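Long-range contact in prepilin (Salmonella typhi, PDB 3FHV), which is the pilin subunit of the type IVb pilus, which is thought to engage the cystic fibrosis transmembrane conductance regulator during Salmonella typhi adhesion: residues V74-T79 with G88-T93. Residues are numbered along the deposited sequence; the frame is centred on the assembly and turned at random.
Sequences VVAPDT and GFTITT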
# COMPACT_ATOMS: atom_id res chain seq x y z
N VAL A 74 -17.03 2.62 -1.43
CA VAL A 74 -17.15 3.87 -0.70
C VAL A 74 -16.63 3.73 0.73
O VAL A 74 -16.99 2.79 1.45
CB VAL A 74 -18.61 4.37 -0.63
CG1 VAL A 74 -18.66 5.72 0.08
CG2 VAL A 74 -19.20 4.48 -2.04
N VAL A 75 -15.75 4.65 1.12
CA VAL A 75 -15.20 4.69 2.47
C VAL A 75 -15.97 5.82 3.13
O VAL A 75 -15.94 6.96 2.66
CB VAL A 75 -13.70 5.05 2.47
CG1 VAL A 75 -13.18 5.16 3.91
CG2 VAL A 75 -12.91 3.97 1.72
N ALA A 76 -16.69 5.51 4.20
CA ALA A 76 -17.51 6.52 4.85
C ALA A 76 -17.39 6.52 6.37
O ALA A 76 -17.15 5.48 6.99
CB ALA A 76 -18.97 6.33 4.44
N PRO A 77 -17.56 7.70 6.99
CA PRO A 77 -17.48 7.83 8.44
C PRO A 77 -18.64 7.09 9.09
O PRO A 77 -19.73 7.03 8.53
CB PRO A 77 -17.56 9.33 8.65
CG PRO A 77 -18.51 9.76 7.55
CD PRO A 77 -17.97 8.98 6.36
N ASP A 78 -18.39 6.51 10.25
CA ASP A 78 -19.44 5.79 10.97
C ASP A 78 -19.85 6.66 12.15
O ASP A 78 -19.27 6.56 13.23
CB ASP A 78 -18.92 4.44 11.48
CG ASP A 78 -20.00 3.62 12.16
OD1 ASP A 78 -20.66 4.15 13.08
OD2 ASP A 78 -20.20 2.45 11.77
N THR A 79 -20.85 7.51 11.94
CA THR A 79 -21.35 8.41 12.98
C THR A 79 -20.17 9.09 13.69
O THR A 79 -19.98 8.93 14.90
CB THR A 79 -22.20 7.64 14.02
OG1 THR A 79 -23.26 6.95 13.34
CG2 THR A 79 -22.81 8.60 15.03
N GLY A 88 -15.12 5.51 14.07
CA GLY A 88 -14.68 4.61 13.02
C GLY A 88 -15.17 4.98 11.64
O GLY A 88 -15.66 6.08 11.40
N PHE A 89 -15.03 4.03 10.72
CA PHE A 89 -15.47 4.23 9.34
C PHE A 89 -15.79 2.86 8.78
O PHE A 89 -15.51 1.84 9.41
CB PHE A 89 -14.35 4.89 8.52
CG PHE A 89 -13.09 4.07 8.41
CD1 PHE A 89 -12.91 3.16 7.37
CD2 PHE A 89 -12.09 4.19 9.37
CE1 PHE A 89 -11.75 2.40 7.28
CE2 PHE A 89 -10.93 3.44 9.29
CZ PHE A 89 -10.75 2.53 8.25
N THR A 90 -16.41 2.84 7.61
CA THR A 90 -16.76 1.60 6.95
C THR A 90 -16.23 1.63 5.52
O THR A 90 -16.05 2.70 4.94
CB THR A 90 -18.29 1.39 6.85
OG1 THR A 90 -18.89 2.52 6.19
CG2 THR A 90 -18.91 1.21 8.22
N ILE A 91 -15.96 0.45 4.97
CA ILE A 91 -15.54 0.34 3.58
C ILE A 91 -16.62 -0.56 3.00
O ILE A 91 -16.75 -1.72 3.39
CB ILE A 91 -14.18 -0.36 3.40
CG1 ILE A 91 -13.06 0.47 4.03
CG2 ILE A 91 -13.89 -0.55 1.89
CD1 ILE A 91 -11.67 -0.14 3.85
N THR A 92 -17.42 0.00 2.09
CA THR A 92 -18.50 -0.73 1.46
C THR A 92 -18.12 -1.02 0.02
O THR A 92 -17.61 -0.14 -0.68
CB THR A 92 -19.81 0.11 1.45
OG1 THR A 92 -20.20 0.39 2.79
CG2 THR A 92 -20.94 -0.65 0.75
N THR A 93 -18.35 -2.25 -0.43
CA THR A 93 -18.06 -2.61 -1.82
C THR A 93 -19.32 -3.27 -2.38
O THR A 93 -19.86 -4.21 -1.79
CB THR A 93 -16.82 -3.53 -1.91
OG1 THR A 93 -16.57 -3.85 -3.29
CG2 THR A 93 -17.01 -4.80 -1.09
O HOH W 1 -18.99 2.67 3.39
O HOH W 2 -20.53 4.32 7.64
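V74 pairs with T92, and A76 with T90, as the hydrogen-bonded pairs of an antiparallel hairpin built from strands 72-78 and 88-96. The evidence is four backbone bonds: V74 N to T92 O, T92 N to V74 O (2.9 Å, N-H...O 177°), A76 N to T90 O and T90 N to A76 O. D78 N adds a fifth to G88 O at 3.0 Å, reaching it from above the carbonyl plane. The segments' axes run at 147°.

T90 can be followed outward. Its CB rises on the same face as A76, and a chi1 of 56° sets OG1 between the backbone N and the carbonyl carbon. There OG1 lies 3.5 Å from A76 O and 4.2 Å from A76 CB. It also hydrogen-bonds two waters, each 2.8 Å from OG1: one bonds V74 O and T92 OG1 as well, the other donates to P77 O. The methyl CG2 turns instead to D78, 4.0 Å from OD2, where the two side chains cross at about a right angle.

V75 and I91 form a non-hydrogen-bonded pair on the other face. V75 splits its branches: CG1 approaches F89 CD1 obliquely at 4.0 Å, while CG2 lies 4.2 Å from I91 CG1. Helices 8-25 and 36-45 pack on this apolar side, and strand 148-154 continues the sheet beyond 88-96.

The hairpin thus turns apolar groups to the helices of the pilin fold, while its other face is mixed: V74 and A76 sit beside the threonines and D78, and waters tie the T90 and T92 hydroxyls to carbonyls V74 O and P77 O of strand 72-78.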